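Local coordinates for protein fervidolysin (Fervidobacterium pennivorans, PDB 1R6V) that degrades keratin into peptides as a calcium-binding, subtilisin-like serine protease, allowing its bacterium to grow on native feathers, at residues 163-168 and 224-229; 170-175 and 203-208; 215-220 and 347-352. The protein carries 1 engineered substitution. All coordinates share one frame; numbering follows the deposited sequence.

Interaction 1: residues 163-168 and 224-229; sequences TGVDGT and AKIMPI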
loop_
_atom_site.group_PDB
_atom_site.type_symbol
_atom_site.label_atom_id
_atom_site.label_comp_id
_atom_site.label_asym_id
_atom_site.label_seq_id
_atom_site.Cartn_x
_atom_site.Cartn_y
_atom_site.Cartn_z
ATOM N N THR A 163 -18.150 4.061 4.224
ATOM C CA THR A 163 -19.094 3.478 5.188
ATOM C C THR A 163 -20.423 3.015 4.582
ATOM O O THR A 163 -21.288 2.516 5.309
ATOM C CB THR A 163 -19.497 4.512 6.262
ATOM O OG1 THR A 163 -20.107 5.647 5.619
ATOM C CG2 THR A 163 -18.292 4.986 7.056
ATOM N N GLY A 164 -20.586 3.152 3.272
ATOM C CA GLY A 164 -21.869 2.811 2.669
ATOM C C GLY A 164 -22.618 4.122 2.462
ATOM O O GLY A 164 -22.221 5.161 3.011
ATOM N N VAL A 165 -23.706 4.091 1.702
ATOM C CA VAL A 165 -24.461 5.308 1.382
ATOM C C VAL A 165 -25.964 5.168 1.649
ATOM O O VAL A 165 -26.547 4.139 1.307
ATOM C CB VAL A 165 -24.249 5.637 -0.118
ATOM C CG1 VAL A 165 -25.089 6.834 -0.529
ATOM C CG2 VAL A 165 -22.749 5.898 -0.389
ATOM N N ASP A 166 -26.592 6.181 2.246
ATOM C CA ASP A 166 -28.041 6.107 2.478
ATOM C C ASP A 166 -28.724 6.512 1.179
ATOM O O ASP A 166 -29.055 7.680 0.961
ATOM C CB ASP A 166 -28.499 7.041 3.603
ATOM C CG ASP A 166 -30.015 6.974 3.821
ATOM O OD1 ASP A 166 -30.677 6.193 3.104
ATOM O OD2 ASP A 166 -30.533 7.683 4.705
ATOM N N GLY A 167 -28.924 5.527 0.312
ATOM C CA GLY A 167 -29.536 5.774 -0.980
ATOM C C GLY A 167 -30.990 6.201 -0.909
ATOM O O GLY A 167 -31.569 6.577 -1.930
ATOM N N THR A 168 -31.581 6.165 0.280
ATOM C CA THR A 168 -32.982 6.556 0.412
ATOM C C THR A 168 -33.115 8.062 0.646
ATOM O O THR A 168 -34.221 8.589 0.737
ATOM C CB THR A 168 -33.698 5.779 1.555
ATOM O OG1 THR A 168 -33.233 6.227 2.829
ATOM C CG2 THR A 168 -33.442 4.284 1.417
ATOM N N ALA A 224 -23.349 12.266 -12.757
ATOM C CA ALA A 224 -22.723 10.988 -12.411
ATOM C C ALA A 224 -23.612 10.100 -11.553
ATOM O O ALA A 224 -24.696 10.504 -11.139
ATOM C CB ALA A 224 -21.394 11.231 -11.700
ATOM N N LYS A 225 -23.142 8.880 -11.301
ATOM C CA LYS A 225 -23.866 7.919 -10.482
ATOM C C LYS A 225 -22.913 7.434 -9.405
ATOM O O LYS A 225 -21.709 7.342 -9.629
ATOM C CB LYS A 225 -24.335 6.718 -11.315
ATOM C CG LYS A 225 -25.430 7.050 -12.323
ATOM C CD LYS A 225 -26.690 7.501 -11.616
ATOM C CE LYS A 225 -27.902 7.466 -12.544
ATOM N NZ LYS A 225 -27.749 8.404 -13.680
ATOM N N ILE A 226 -23.473 7.099 -8.251
ATOM C CA ILE A 226 -22.695 6.646 -7.108
ATOM C C ILE A 226 -22.799 5.139 -6.906
ATOM O O ILE A 226 -23.901 4.594 -6.794
ATOM C CB ILE A 226 -23.191 7.332 -5.809
ATOM C CG1 ILE A 226 -23.073 8.855 -5.935
ATOM C CG2 ILE A 226 -22.404 6.806 -4.595
ATOM C CD1 ILE A 226 -21.653 9.363 -6.038
ATOM N N MET A 227 -21.648 4.478 -6.835
ATOM C CA MET A 227 -21.595 3.033 -6.597
ATOM C C MET A 227 -21.008 2.843 -5.198
ATOM O O MET A 227 -19.823 3.047 -4.987
ATOM C CB MET A 227 -20.693 2.344 -7.642
ATOM C CG MET A 227 -20.367 0.859 -7.348
ATOM S SD MET A 227 -19.141 0.202 -8.564
ATOM C CE MET A 227 -20.313 -0.310 -9.940
ATOM N N PRO A 228 -21.844 2.481 -4.218
ATOM C CA PRO A 228 -21.314 2.290 -2.866
ATOM C C PRO A 228 -20.561 0.970 -2.666
ATOM O O PRO A 228 -21.026 -0.094 -3.089
ATOM C CB PRO A 228 -22.558 2.388 -1.976
ATOM C CG PRO A 228 -23.686 2.053 -2.892
ATOM C CD PRO A 228 -23.312 2.614 -4.220
ATOM N N ILE A 229 -19.380 1.067 -2.063
ATOM C CA ILE A 229 -18.551 -0.094 -1.735
ATOM C C ILE A 229 -18.337 0.045 -0.237
ATOM O O ILE A 229 -17.691 0.987 0.229
ATOM C CB ILE A 229 -17.181 -0.093 -2.470
ATOM C CG1 ILE A 229 -17.379 -0.021 -3.995
ATOM C CG2 ILE A 229 -16.378 -1.345 -2.055
ATOM C CD1 ILE A 229 -18.025 -1.280 -4.661
HETATM O O HOH W 1 -19.424 3.352 0.721
#

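Interaction 2: residues 170-175 and 203-208; sequences PDLEGQ and HVAGTI. With CA (calcium ion), chain B.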
loop_
_atom_site.group_PDB
_atom_site.type_symbol
_atom_site.label_atom_id
_atom_site.label_comp_id
_atom_site.label_asym_id
_atom_site.label_seq_id
_atom_site.Cartn_x
_atom_site.Cartn_y
_atom_site.Cartn_z
ATOM N N PRO A 170 -33.606 11.736 -0.139
ATOM C CA PRO A 170 -34.287 12.318 -1.293
ATOM C C PRO A 170 -33.345 12.991 -2.294
ATOM O O PRO A 170 -33.562 12.894 -3.497
ATOM C CB PRO A 170 -35.300 13.276 -0.657
ATOM C CG PRO A 170 -34.692 13.623 0.667
ATOM C CD PRO A 170 -34.092 12.316 1.122
ATOM N N ASP A 171 -32.293 13.647 -1.804
ATOM C CA ASP A 171 -31.324 14.317 -2.682
ATOM C C ASP A 171 -30.428 13.315 -3.431
ATOM O O ASP A 171 -29.574 13.717 -4.223
ATOM C CB ASP A 171 -30.429 15.256 -1.861
ATOM C CG ASP A 171 -30.387 16.677 -2.411
ATOM O OD1 ASP A 171 -30.765 16.899 -3.578
ATOM O OD2 ASP A 171 -29.951 17.582 -1.668
ATOM N N LEU A 172 -30.589 12.019 -3.162
ATOM C CA LEU A 172 -29.783 11.018 -3.857
ATOM C C LEU A 172 -30.659 10.104 -4.693
ATOM O O LEU A 172 -30.179 9.106 -5.231
ATOM C CB LEU A 172 -28.962 10.176 -2.867
ATOM C CG LEU A 172 -27.899 10.949 -2.073
ATOM C CD1 LEU A 172 -27.193 9.998 -1.099
ATOM C CD2 LEU A 172 -26.874 11.548 -3.043
ATOM N N GLU A 173 -31.942 10.437 -4.808
ATOM C CA GLU A 173 -32.855 9.613 -5.597
ATOM C C GLU A 173 -32.355 9.495 -7.028
ATOM O O GLU A 173 -31.998 10.490 -7.653
ATOM C CB GLU A 173 -34.271 10.214 -5.584
ATOM C CG GLU A 173 -35.338 9.288 -6.184
ATOM C CD GLU A 173 -35.382 9.329 -7.710
ATOM O OE1 GLU A 173 -35.842 8.335 -8.322
ATOM O OE2 GLU A 173 -34.974 10.358 -8.296
ATOM N N GLY A 174 -32.322 8.270 -7.546
ATOM C CA GLY A 174 -31.862 8.052 -8.907
ATOM C C GLY A 174 -30.364 8.183 -9.103
ATOM O O GLY A 174 -29.851 7.894 -10.188
ATOM N N GLN A 175 -29.649 8.582 -8.049
ATOM C CA GLN A 175 -28.203 8.780 -8.120
ATOM C C GLN A 175 -27.329 7.643 -7.603
ATOM O O GLN A 175 -26.132 7.615 -7.879
ATOM C CB GLN A 175 -27.817 10.051 -7.350
ATOM C CG GLN A 175 -28.522 11.291 -7.840
ATOM C CD GLN A 175 -27.986 11.754 -9.170
ATOM O OE1 GLN A 175 -27.016 12.517 -9.238
ATOM N NE2 GLN A 175 -28.597 11.277 -10.243
ATOM N N HIS A 203 -22.386 11.638 3.074
ATOM C CA HIS A 203 -21.950 13.028 2.949
ATOM C C HIS A 203 -21.078 13.118 1.683
ATOM O O HIS A 203 -21.225 14.029 0.865
ATOM C CB HIS A 203 -21.184 13.438 4.217
ATOM C CG HIS A 203 -21.073 14.917 4.410
ATOM N ND1 HIS A 203 -20.059 15.665 3.851
ATOM C CD2 HIS A 203 -21.858 15.792 5.088
ATOM C CE1 HIS A 203 -20.222 16.934 4.175
ATOM N NE2 HIS A 203 -21.307 17.041 4.927
ATOM N N VAL A 204 -20.192 12.146 1.518
ATOM C CA VAL A 204 -19.322 12.065 0.345
ATOM C C VAL A 204 -20.157 11.991 -0.935
ATOM O O VAL A 204 -19.919 12.730 -1.896
ATOM C CB VAL A 204 -18.444 10.791 0.418
ATOM C CG1 VAL A 204 -17.711 10.567 -0.911
ATOM C CG2 VAL A 204 -17.452 10.914 1.578
ATOM N N ALA A 205 -21.125 11.083 -0.945
ATOM C CA ALA A 205 -21.989 10.895 -2.101
ATOM C C ALA A 205 -22.708 12.184 -2.512
ATOM O O ALA A 205 -22.801 12.490 -3.692
ATOM C CB ALA A 205 -23.016 9.785 -1.817
ATOM N N GLY A 206 -23.212 12.941 -1.539
ATOM C CA GLY A 206 -23.903 14.180 -1.871
ATOM C C GLY A 206 -22.982 15.234 -2.478
ATOM O O GLY A 206 -23.371 15.938 -3.394
ATOM N N THR A 207 -21.755 15.351 -1.972
ATOM C CA THR A 207 -20.841 16.365 -2.513
ATOM C C THR A 207 -20.512 16.070 -3.962
ATOM O O THR A 207 -20.388 16.969 -4.788
ATOM C CB THR A 207 -19.543 16.404 -1.706
ATOM O OG1 THR A 207 -19.845 16.892 -0.390
ATOM C CG2 THR A 207 -18.511 17.305 -2.375
ATOM N N ILE A 208 -20.385 14.789 -4.249
ATOM C CA ILE A 208 -20.069 14.323 -5.596
ATOM C C ILE A 208 -21.250 14.369 -6.559
ATOM O O ILE A 208 -21.122 14.866 -7.680
ATOM C CB ILE A 208 -19.583 12.859 -5.579
ATOM C CG1 ILE A 208 -18.228 12.761 -4.875
ATOM C CG2 ILE A 208 -19.478 12.317 -7.017
ATOM C CD1 ILE A 208 -17.794 11.336 -4.593
HETATM CA CA CA B . -30.794 18.737 -5.027
#

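Interaction 3: residues 215-220 and 347-352; sequences KGIVGV and ILSTVP. With CA (calcium ion), chain B.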
loop_
_atom_site.group_PDB
_atom_site.type_symbol
_atom_site.label_atom_id
_atom_site.label_comp_id
_atom_site.label_asym_id
_atom_site.label_seq_id
_atom_site.Cartn_x
_atom_site.Cartn_y
_atom_site.Cartn_z
ATOM N N LYS A 215 -34.081 21.207 -5.000
ATOM C CA LYS A 215 -34.148 21.005 -3.552
ATOM C C LYS A 215 -32.798 20.631 -2.943
ATOM O O LYS A 215 -31.925 20.133 -3.631
ATOM C CB LYS A 215 -35.135 19.882 -3.243
ATOM C CG LYS A 215 -36.523 20.077 -3.849
ATOM C CD LYS A 215 -37.298 21.138 -3.086
ATOM C CE LYS A 215 -38.757 21.206 -3.519
ATOM N NZ LYS A 215 -39.540 22.109 -2.634
ATOM N N GLY A 216 -32.646 20.867 -1.643
ATOM C CA GLY A 216 -31.405 20.522 -0.959
ATOM C C GLY A 216 -30.158 21.078 -1.624
ATOM O O GLY A 216 -30.122 22.255 -1.988
ATOM N N ILE A 217 -29.128 20.246 -1.778
ATOM C CA ILE A 217 -27.891 20.691 -2.413
ATOM C C ILE A 217 -27.744 20.031 -3.782
ATOM O O ILE A 217 -28.677 19.414 -4.287
ATOM C CB ILE A 217 -26.646 20.349 -1.542
ATOM C CG1 ILE A 217 -26.477 18.830 -1.403
ATOM C CG2 ILE A 217 -26.830 20.921 -0.131
ATOM C CD1 ILE A 217 -25.008 18.399 -1.229
ATOM N N VAL A 218 -26.587 20.198 -4.405
ATOM C CA VAL A 218 -26.350 19.560 -5.694
ATOM C C VAL A 218 -24.868 19.202 -5.680
ATOM O O VAL A 218 -24.067 19.896 -5.054
ATOM C CB VAL A 218 -26.708 20.504 -6.885
ATOM C CG1 VAL A 218 -25.944 21.808 -6.781
ATOM C CG2 VAL A 218 -26.424 19.796 -8.227
ATOM N N GLY A 219 -24.517 18.084 -6.308
ATOM C CA GLY A 219 -23.130 17.655 -6.324
ATOM C C GLY A 219 -22.303 18.352 -7.387
ATOM O O GLY A 219 -22.831 19.095 -8.204
ATOM N N VAL A 220 -20.998 18.135 -7.334
ATOM C CA VAL A 220 -20.066 18.694 -8.307
ATOM C C VAL A 220 -20.388 18.114 -9.691
ATOM O O VAL A 220 -20.285 18.803 -10.711
ATOM C CB VAL A 220 -18.620 18.304 -7.946
ATOM C CG1 VAL A 220 -17.683 18.699 -9.061
ATOM C CG2 VAL A 220 -18.209 18.981 -6.624
ATOM N N ILE A 347 -18.497 22.193 4.796
ATOM C CA ILE A 347 -19.071 21.586 3.607
ATOM C C ILE A 347 -20.429 20.977 3.953
ATOM O O ILE A 347 -20.514 19.973 4.679
ATOM C CB ILE A 347 -18.167 20.468 3.046
ATOM C CG1 ILE A 347 -16.762 21.013 2.750
ATOM C CG2 ILE A 347 -18.811 19.860 1.792
ATOM C CD1 ILE A 347 -16.728 22.225 1.819
ATOM N N LEU A 348 -21.476 21.578 3.397
ATOM C CA LEU A 348 -22.843 21.144 3.603
ATOM C C LEU A 348 -23.172 20.009 2.639
ATOM O O LEU A 348 -22.968 20.146 1.441
ATOM C CB LEU A 348 -23.803 22.314 3.354
ATOM C CG LEU A 348 -25.287 21.962 3.497
ATOM C CD1 LEU A 348 -25.555 21.496 4.937
ATOM C CD2 LEU A 348 -26.154 23.197 3.167
ATOM N N SER A 349 -23.662 18.892 3.176
ATOM C CA SER A 349 -24.039 17.758 2.341
ATOM C C SER A 349 -25.051 16.852 3.025
ATOM O O SER A 349 -25.452 17.078 4.171
ATOM C CB SER A 349 -22.819 16.941 1.945
ATOM O OG SER A 349 -23.175 16.025 0.897
ATOM N N THR A 350 -25.450 15.823 2.289
ATOM C CA THR A 350 -26.417 14.830 2.730
ATOM C C THR A 350 -25.885 13.888 3.815
ATOM O O THR A 350 -24.733 13.468 3.760
ATOM C CB THR A 350 -26.846 13.958 1.522
ATOM O OG1 THR A 350 -25.677 13.548 0.794
ATOM C CG2 THR A 350 -27.736 14.742 0.571
ATOM N N VAL A 351 -26.705 13.592 4.825
ATOM C CA VAL A 351 -26.314 12.611 5.835
ATOM C C VAL A 351 -27.516 11.680 5.960
ATOM O O VAL A 351 -28.636 12.046 5.590
ATOM C CB VAL A 351 -25.936 13.219 7.235
ATOM C CG1 VAL A 351 -24.705 14.114 7.097
ATOM C CG2 VAL A 351 -27.115 13.968 7.857
ATOM N N PRO A 352 -27.297 10.454 6.447
ATOM C CA PRO A 352 -28.417 9.515 6.583
ATOM C C PRO A 352 -29.524 10.070 7.468
ATOM O O PRO A 352 -29.256 10.799 8.420
ATOM C CB PRO A 352 -27.758 8.270 7.177
ATOM C CG PRO A 352 -26.528 8.811 7.851
ATOM C CD PRO A 352 -26.038 9.842 6.898
HETATM CA CA CA B . -30.794 18.737 -5.027
#

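Interaction 1: residues 163-168 and 224-229
A single water oxygen is held from both segments: it accepts from Gly164 N at 2.8 Å and donates to Ile229 O at 3.0 Å. No direct hydrogen bond crosses between 163-168 and 224-229, so this water carries the polar link, while Val165 carries the apolar one. The methyl CG2 of Val165 lies 3.9 Å from Pro228 CB, and the two side chains cross at about a right angle. Val165 CG2 also lies 4.3 Å from Ile226 CG2, a longer contact. The rotation of Val165 explains the choice of branch: CG1 stands anti to the backbone N (chi1 176°), which leaves CG2 as the methyl directed at the proline and the isoleucine. Farther along the loop, an Asx turn shapes the chain. Asp166 OD1 receives two donors from Thr168, the hydroxyl OG1 at 2.6 Å on the syn lone pair and the backbone N at 3.0 Å from above the carboxylate plane. The second oxygen, OD2, is taken by Ser356 OG and Gly353 N, so both oxygens of this buried carboxylate have partners. The contact belongs to the catalytic domain of the subtilisin fold, where the loop leaves strand 157-162 directly after Asp162, inferred to be the charge-relay aspartate. Strand 225-230 runs parallel to 157-162 in the same sheet. Helix 200-209 lies against the contact, with Ala205 touching Val165 and Ile208 touching Ile226, whereas Met227 and Ile229 turn from the loop to pack on helix 246-258.

Interaction 2: residues 170-175 and 203-208
Leu172, the last residue of a short 3-10 turn, packs against Ala205 and Gly206 of helix 200-209 in the subtilisin-like catalytic domain. The tight part of the contact is the two methyls of this leucine. Leu172 CD1 continues the side chain outward, anti to CA (chi2 178°), and lies 4.2 Å from Ala205 CB. Leu172 CD2 is set over the helix backbone instead, 4.1 Å from Gly206 CA and 4.2 Å from Ala205 O. With no side chain at Gly206, the branch meets main chain directly, and the closest pair of alpha carbons, Leu172 CA and Gly206 CA, is 7.0 Å apart. The patch is small, 89 Å² summed over both segments; no hydrogen bond crosses it, and the contact is van der Waals packing of methyls on CB, CA and a main-chain carbonyl. On the solvent side the loop swings off the helix: Glu173 and Gly174 are exposed and have no contact with 203-208, and Glu173 pairs with Lys211 in a salt bridge through OE2. Asp171, beside the leucine, ties the same turn to the calcium site. Asp171 OD1 binds the calcium ion at 2.3 Å while Asp171 OD2 stands 3.7 Å from it, so the carboxylate is monodentate; OD2 hydrogen-bonds Tyr374 OH and probably also accepts from Ile217 N. Glu129, Lys211, Asp213, Lys215 and Ile217 complete the site. Ile217 also reaches Gly206: seen from Gly206 CA, the directions to Ile217 CD1 and Leu172 CD2 diverge by about 118°.

Interaction 3: residues 215-220 and 347-352
The calcium-binding loop of the catalytic domain meets strand 347-350, an outer strand of a small antiparallel sheet, through one side chain, Ile217. Its two branches divide the work. Ile217 CG2 meets Leu348 CD2 at 4.1 Å, the two side chains crossing obliquely. Ile217 CD1 passes over the strand backbone, 3.8 Å from Leu348 O and 3.7 Å from Ser349 OG. That reach follows from chi1 of 64°, which places CG1 between the backbone N and the carbonyl carbon. Ser349 OG has its polar partner in His203 O of helix 200-209, so the methyl rests beside a hydroxyl already engaged. Cut back to an alanine here, the side chain would lose CG2 and CD1, which is likely to leave a gap against Leu348 and Ser349, although the backbone carbonyl that binds the metal would remain. Residues 215-220 bind the ion through main-chain oxygens, those of Lys215 and Ile217, with Gly216 between them at a positive phi of 52°; Asp213 OD1 is among the other ligands. Lys215 O stands 2.3 Å from the calcium, and Ile217 O binds it at the same 2.3 Å.

Overall arrangement
All three contacts are buried within the catalytic domain and surround helix 200-209, yet only interaction 2 includes that helix. Interaction 1 lies beside the parallel pair of strands 157-162 and 225-230 and the aspartate inferred to belong to the charge relay; interactions 2 and 3 lie at the calcium ion, which ties 170-175 to 215-220, one segment from each, without crossing either contact. None has a direct hydrogen bond across. Interaction 1 is side chain on side chain plus a bridging water, whereas in 2 and 3 a methyl also meets main-chain or hydroxyl atoms. Probable hydrogen bonds join them: Ile226 N to Gln175 O (2.7 Å) and Ile217 N to Asp171 OD2 (2.8 Å).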